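Local coordinates for SnoaL-like domain protein (Mycobacterium hassiacum, PDB 6P44), which probably catalyses the isomerisation of 3-oxo-Delta5-steroids to their conjugated Delta4 isomers, as ketosteroid isomerases do, and here binds 3,4-dinitrophenol, at residues 75-83 / 94-102. The protein carries 1 engineered substitution. Sequence-based numbering, arbitrary orientation.
With DNX (3,4-dinitrophenol), chain H.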
ATOM      1  N   HIS B  75      -6.270  -4.670 -10.517  0.58 11.13           N
ATOM      2  CA  HIS B  75      -5.312  -5.770 -10.536  0.58 11.36           C
ATOM      3  C   HIS B  75      -4.485  -5.841  -9.258  0.58 10.52           C
ATOM      4  O   HIS B  75      -3.450  -6.525  -9.228  0.58 11.36           O
ATOM      5  CB  HIS B  75      -4.400  -5.657 -11.762  0.58 13.44           C
ATOM      6  CG  HIS B  75      -5.153  -5.582 -13.049  0.58 15.90           C
ATOM      7  ND1 HIS B  75      -5.873  -6.646 -13.553  0.58 18.51           N
ATOM      8  CD2 HIS B  75      -5.332  -4.562 -13.920  0.58 18.68           C
ATOM      9  CE1 HIS B  75      -6.448  -6.289 -14.686  0.58 18.62           C
ATOM     10  NE2 HIS B  75      -6.140  -5.028 -14.929  0.58 18.46           N
ATOM     11  N   GLU B  76      -4.924  -5.151  -8.203  1.00 10.62           N
ATOM     12  CA  GLU B  76      -4.132  -4.982  -6.997  1.00 10.41           C
ATOM     13  C   GLU B  76      -4.891  -5.474  -5.768  1.00 10.33           C
ATOM     14  O   GLU B  76      -6.119  -5.517  -5.738  1.00 11.41           O
ATOM     15  CB  GLU B  76      -3.735  -3.514  -6.790  1.00 11.47           C
ATOM     16  CG  GLU B  76      -3.199  -2.824  -8.041  1.00 12.17           C
ATOM     17  CD  GLU B  76      -2.288  -1.648  -7.745  1.00 11.72           C
ATOM     18  OE1 GLU B  76      -1.777  -1.532  -6.605  1.00 12.06           O
ATOM     19  OE2 GLU B  76      -2.080  -0.848  -8.671  1.00 13.72           O
ATOM     20  N   VAL B  77      -4.133  -5.775  -4.718  1.00 10.86           N
ATOM     21  CA  VAL B  77      -4.707  -5.997  -3.396  1.00 11.21           C
ATOM     22  C   VAL B  77      -3.817  -5.298  -2.378  1.00 11.06           C
ATOM     23  O   VAL B  77      -2.610  -5.561  -2.324  1.00 11.10           O
ATOM     24  CB  VAL B  77      -4.824  -7.489  -3.035  1.00 11.70           C
ATOM     25  CG1 VAL B  77      -5.495  -7.625  -1.669  1.00 12.36           C
ATOM     26  CG2 VAL B  77      -5.607  -8.272  -4.084  1.00 12.08           C
ATOM     27  N   ALA B  78      -4.401  -4.406  -1.587  1.00 10.25           N
ATOM     28  CA  ALA B  78      -3.730  -3.807  -0.439  1.00 10.43           C
ATOM     29  C   ALA B  78      -4.302  -4.447   0.803  1.00 11.19           C
ATOM     30  O   ALA B  78      -5.525  -4.581   0.921  1.00 12.56           O
ATOM     31  CB  ALA B  78      -3.945  -2.298  -0.371  1.00 11.31           C
ATOM     32  N   PHE B  79      -3.434  -4.866   1.716  1.00 11.68           N
ATOM     33  CA  PHE B  79      -3.900  -5.547   2.915  1.00 11.66           C
ATOM     34  C   PHE B  79      -3.057  -5.172   4.115  1.00 11.81           C
ATOM     35  O   PHE B  79      -1.840  -5.008   4.011  1.00 13.33           O
ATOM     36  CB  PHE B  79      -4.034  -7.072   2.751  1.00 12.52           C
ATOM     37  CG  PHE B  79      -2.820  -7.793   2.201  1.00 12.55           C
ATOM     38  CD1 PHE B  79      -2.421  -7.666   0.874  1.00 12.35           C
ATOM     39  CD2 PHE B  79      -2.115  -8.661   3.013  1.00 13.26           C
ATOM     40  CE1 PHE B  79      -1.328  -8.393   0.381  1.00 13.12           C
ATOM     41  CE2 PHE B  79      -1.016  -9.364   2.523  1.00 13.60           C
ATOM     42  CZ  PHE B  79      -0.644  -9.238   1.214  1.00 12.91           C
ATOM     43  N   TYR B  80      -3.737  -4.997   5.241  1.00 12.11           N
ATOM     44  CA  TYR B  80      -3.119  -4.669   6.517  1.00 12.83           C
ATOM     45  C   TYR B  80      -3.320  -5.893   7.402  1.00 12.93           C
ATOM     46  O   TYR B  80      -4.451  -6.374   7.548  1.00 13.74           O
ATOM     47  CB  TYR B  80      -3.819  -3.432   7.087  1.00 14.08           C
ATOM     48  CG  TYR B  80      -3.281  -2.869   8.380  1.00 15.64           C
ATOM     49  CD1 TYR B  80      -1.936  -2.944   8.716  1.00 16.12           C
ATOM     50  CD2 TYR B  80      -4.139  -2.252   9.279  1.00 17.89           C
ATOM     51  CE1 TYR B  80      -1.469  -2.411   9.910  1.00 17.88           C
ATOM     52  CE2 TYR B  80      -3.676  -1.726  10.465  1.00 20.02           C
ATOM     53  CZ  TYR B  80      -2.345  -1.806  10.778  1.00 20.24           C
ATOM     54  OH  TYR B  80      -1.884  -1.279  11.976  1.00 22.03           O
ATOM     55  N   TRP B  81      -2.220  -6.450   7.903  1.00 12.78           N
ATOM     56  CA  TRP B  81      -2.252  -7.784   8.480  1.00 13.30           C
ATOM     57  C   TRP B  81      -1.177  -7.925   9.544  1.00 13.71           C
ATOM     58  O   TRP B  81      -0.272  -7.097   9.659  1.00 14.47           O
ATOM     59  CB  TRP B  81      -2.099  -8.850   7.401  1.00 13.74           C
ATOM     60  CG  TRP B  81      -0.806  -8.808   6.643  1.00 12.76           C
ATOM     61  CD1 TRP B  81      -0.412  -7.869   5.735  1.00 13.51           C
ATOM     62  CD2 TRP B  81       0.246  -9.776   6.699  1.00 13.72           C
ATOM     63  NE1 TRP B  81       0.816  -8.191   5.222  1.00 13.51           N
ATOM     64  CE2 TRP B  81       1.243  -9.364   5.789  1.00 13.91           C
ATOM     65  CE3 TRP B  81       0.437 -10.962   7.415  1.00 15.99           C
ATOM     66  CZ2 TRP B  81       2.420 -10.088   5.591  1.00 15.89           C
ATOM     67  CZ3 TRP B  81       1.603 -11.677   7.224  1.00 17.30           C
ATOM     68  CH2 TRP B  81       2.574 -11.247   6.316  1.00 17.51           C
ATOM     69  N   THR B  82      -1.315  -8.970  10.353  1.00 13.84           N
ATOM     70  CA  THR B  82      -0.322  -9.271  11.372  1.00 15.24           C
ATOM     71  C   THR B  82       0.290 -10.646  11.142  1.00 16.09           C
ATOM     72  O   THR B  82      -0.383 -11.587  10.705  1.00 17.06           O
ATOM     73  CB  THR B  82      -0.899  -9.206  12.791  1.00 18.76           C
ATOM     74  OG1 THR B  82      -1.834 -10.263  12.981  1.00 22.35           O
ATOM     75  CG2 THR B  82      -1.587  -7.888  13.035  1.00 18.88           C
ATOM     76  N   LEU B  83       1.573 -10.733  11.446  1.00 16.12           N
ATOM     77  CA  LEU B  83       2.351 -11.962  11.385  1.00 18.51           C
ATOM     78  C   LEU B  83       2.889 -12.222  12.781  1.00 20.36           C
ATOM     79  O   LEU B  83       3.640 -11.399  13.310  1.00 21.79           O
ATOM     80  CB  LEU B  83       3.523 -11.779  10.414  1.00 20.81           C
ATOM     81  CG  LEU B  83       4.507 -12.938  10.242  1.00 23.90           C
ATOM     82  CD1 LEU B  83       3.794 -14.181   9.806  1.00 24.80           C
ATOM     83  CD2 LEU B  83       5.584 -12.569   9.217  1.00 25.80           C
ATOM     84  N   MET B  94       4.309  -8.799  14.114  0.54 21.39           N
ATOM     85  CA  MET B  94       4.596  -7.746  13.154  0.54 19.25           C
ATOM     86  C   MET B  94       3.282  -7.199  12.617  0.54 16.66           C
ATOM     87  O   MET B  94       2.320  -7.942  12.403  0.54 16.47           O
ATOM     88  CB  MET B  94       5.398  -8.285  11.963  0.54 20.11           C
ATOM     89  CG  MET B  94       6.680  -9.025  12.321  0.54 21.32           C
ATOM     90  SD  MET B  94       7.541  -9.698  10.882  0.54 21.41           S
ATOM     91  CE  MET B  94       8.314  -8.223  10.219  0.54 21.83           C
ATOM     92  N   ASP B  95       3.268  -5.896  12.368  0.54 16.42           N
ATOM     93  CA  ASP B  95       2.084  -5.184  11.904  0.54 16.07           C
ATOM     94  C   ASP B  95       2.432  -4.573  10.550  0.54 15.06           C
ATOM     95  O   ASP B  95       3.212  -3.619  10.483  0.54 16.12           O
ATOM     96  CB  ASP B  95       1.729  -4.119  12.937  0.54 17.48           C
ATOM     97  CG  ASP B  95       0.397  -3.465  12.674  0.54 18.59           C
ATOM     98  OD1 ASP B  95      -0.578  -4.194  12.437  0.54 19.99           O
ATOM     99  OD2 ASP B  95       0.318  -2.218  12.735  0.54 18.71           O
ATOM    100  N   ILE B  96       1.849  -5.115   9.476  0.54 14.32           N
ATOM    101  CA  ILE B  96       2.367  -4.941   8.119  0.54 13.03           C
ATOM    102  C   ILE B  96       1.284  -4.370   7.211  0.54 12.18           C
ATOM    103  O   ILE B  96       0.135  -4.824   7.246  0.54 13.32           O
ATOM    104  CB  ILE B  96       2.844  -6.304   7.564  0.54 12.42           C
ATOM    105  CG1 ILE B  96       3.886  -6.940   8.496  0.54 13.22           C
ATOM    106  CG2 ILE B  96       3.408  -6.158   6.140  0.54 11.73           C
ATOM    107  CD1 ILE B  96       4.008  -8.447   8.345  0.54 14.18           C
ATOM    108  N   ILE B  97       1.662  -3.406   6.360  1.00 11.74           N
ATOM    109  CA  ILE B  97       0.858  -2.991   5.206  1.00 11.74           C
ATOM    110  C   ILE B  97       1.536  -3.553   3.968  1.00 11.50           C
ATOM    111  O   ILE B  97       2.722  -3.294   3.737  1.00 10.89           O
ATOM    112  CB  ILE B  97       0.716  -1.462   5.090  1.00 12.30           C
ATOM    113  CG1 ILE B  97      -0.019  -0.878   6.293  1.00 13.47           C
ATOM    114  CG2 ILE B  97      -0.019  -1.093   3.791  1.00 13.25           C
ATOM    115  CD1 ILE B  97      -0.013   0.633   6.341  1.00 15.28           C
ATOM    116  N   SER B  98       0.783  -4.307   3.166  1.00 10.97           N
ATOM    117  CA  SER B  98       1.312  -4.929   1.967  1.00 10.97           C
ATOM    118  C   SER B  98       0.466  -4.555   0.761  1.00 10.43           C
ATOM    119  O   SER B  98      -0.742  -4.362   0.857  1.00 10.66           O
ATOM    120  CB  SER B  98       1.301  -6.436   2.070  1.00 11.37           C
ATOM    121  OG  SER B  98       2.193  -6.860   3.086  1.00 12.69           O
ATOM    122  N   VAL B  99       1.119  -4.466  -0.398  1.00 10.06           N
ATOM    123  CA  VAL B  99       0.431  -4.326  -1.681  1.00 10.18           C
ATOM    124  C   VAL B  99       0.984  -5.366  -2.640  1.00 10.70           C
ATOM    125  O   VAL B  99       2.203  -5.467  -2.833  1.00 10.85           O
ATOM    126  CB  VAL B  99       0.612  -2.917  -2.281  1.00 10.83           C
ATOM    127  CG1 VAL B  99      -0.022  -2.825  -3.659  1.00 11.70           C
ATOM    128  CG2 VAL B  99       0.002  -1.866  -1.367  1.00 11.38           C
ATOM    129  N   MET B 100       0.081  -6.128  -3.247  1.00 10.29           N
ATOM    130  CA  MET B 100       0.415  -7.034  -4.331  1.00 10.14           C
ATOM    131  C   MET B 100      -0.320  -6.622  -5.600  1.00 10.47           C
ATOM    132  O   MET B 100      -1.435  -6.100  -5.549  1.00 11.46           O
ATOM    133  CB  MET B 100       0.045  -8.472  -3.977  1.00 10.93           C
ATOM    134  CG  MET B 100       0.990  -9.086  -2.967  1.00 11.16           C
ATOM    135  SD  MET B 100       0.462 -10.768  -2.550  1.00 12.49           S
ATOM    136  CE  MET B 100       1.887 -11.323  -1.614  1.00 12.80           C
ATOM    137  N   THR B 101       0.318  -6.845  -6.742  1.00 11.09           N
ATOM    138  CA  THR B 101      -0.328  -6.694  -8.033  1.00 11.71           C
ATOM    139  C   THR B 101      -0.225  -8.012  -8.774  1.00 11.43           C
ATOM    140  O   THR B 101       0.639  -8.841  -8.479  1.00 11.94           O
ATOM    141  CB  THR B 101       0.275  -5.557  -8.870  1.00 13.21           C
ATOM    142  OG1 THR B 101       1.563  -5.942  -9.357  1.00 13.37           O
ATOM    143  CG2 THR B 101       0.388  -4.268  -8.060  1.00 13.82           C
ATOM    144  N   PHE B 102      -1.141  -8.207  -9.720  1.00 11.75           N
ATOM    145  CA  PHE B 102      -1.371  -9.515 -10.321  1.00 12.85           C
ATOM    146  C   PHE B 102      -1.368  -9.420 -11.838  1.00 14.54           C
ATOM    147  O   PHE B 102      -1.856  -8.443 -12.410  1.00 14.76           O
ATOM    148  CB  PHE B 102      -2.724 -10.068  -9.810  1.00 12.79           C
ATOM    149  CG  PHE B 102      -2.709 -10.298  -8.341  1.00 12.07           C
ATOM    150  CD1 PHE B 102      -2.905  -9.235  -7.468  1.00 12.38           C
ATOM    151  CD2 PHE B 102      -2.399 -11.548  -7.820  1.00 12.00           C
ATOM    152  CE1 PHE B 102      -2.827  -9.416  -6.116  1.00 12.70           C
ATOM    153  CE2 PHE B 102      -2.338 -11.746  -6.458  1.00 12.83           C
ATOM    154  CZ  PHE B 102      -2.513 -10.672  -5.604  1.00 12.18           C
TER
HETATM  155  C1  DNX H 201       5.730 -10.735   4.116  0.52 16.50           C
HETATM  156  C2  DNX H 201       6.374 -11.916   4.455  0.52 19.35           C
HETATM  157  C3  DNX H 201       7.337 -11.890   5.439  0.52 22.36           C
HETATM  158  N3  DNX H 201       8.003 -13.158   5.739  0.52 26.43           N
HETATM  159  C4  DNX H 201       7.657 -10.711   6.095  0.52 21.50           C
HETATM  160  N4  DNX H 201       8.683 -10.646   7.133  0.52 24.55           N
HETATM  161  C5  DNX H 201       7.004  -9.539   5.762  0.52 18.92           C
HETATM  162  C6  DNX H 201       6.042  -9.549   4.768  0.52 17.17           C
HETATM  163  O1  DNX H 201       4.786 -10.759   3.137  0.52 14.05           O
HETATM  164  O31 DNX H 201       8.984 -13.464   5.082  0.52 27.39           O
HETATM  165  O32 DNX H 201       7.531 -13.869   6.614  0.52 28.64           O
HETATM  166  O41 DNX H 201       9.392  -9.655   7.182  0.52 25.82           O
HETATM  167  O42 DNX H 201       8.776 -11.581   7.914  0.52 25.25           O
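Strands 76-85 and 92-102 form a beta hairpin whose Trp81, Leu83 and Met94 line the 3,4-dinitrophenol pocket. The two strand segments run antiparallel, with Val77-Met100, Phe79-Ser98, Trp81-Ile96 and Leu83-Met94 as hydrogen-bonded pairs, each bonded in both directions. All eight side chains lie on one face of the sheet.

On that face Trp81 NE1 donates to Ser98 OG at 2.9 Å, nearly straight (171°) and in the indole plane, which fixes the rotation of the ring. Trp81 CG lies between the backbone N and the carbonyl carbon (chi1 62°), which turns the indole over strand 92-102. There, in the conformer given, Ile96 CD1 lies 3.8 Å from the centroid of the Trp81 six-membered ring, a CH-pi contact over one face, while Phe79 CE2 meets the opposite face. Ser98 CB in turn sits over the Phe79 ring, 3.7 Å from its centroid. The indole edge faces the bound 3,4-dinitrophenol, with Trp81 CZ2 3.5 Å from DNX O1, whereas Leu83 CD2 approaches a nitro group. This is the curved sheet of a cone, as in the NTF2 clan, with helix 4-20 packed against this side: Leu15 meets Trp81, Val11 meets Phe79 and Asn7 meets Val77.

The other face carries the dimer interface. In the conformer given, Tyr80 OH donates to the syn lone pair of Asp95 OD2, the planes 59° apart, and that oxygen is salt-bridged to Arg71 of the second subunit. Glu76 lies beside Thr101 CG2; its OE2 salt-bridges Lys112 NZ and its OE1 hydrogen-bonds Tyr114 OH, both of the second subunit.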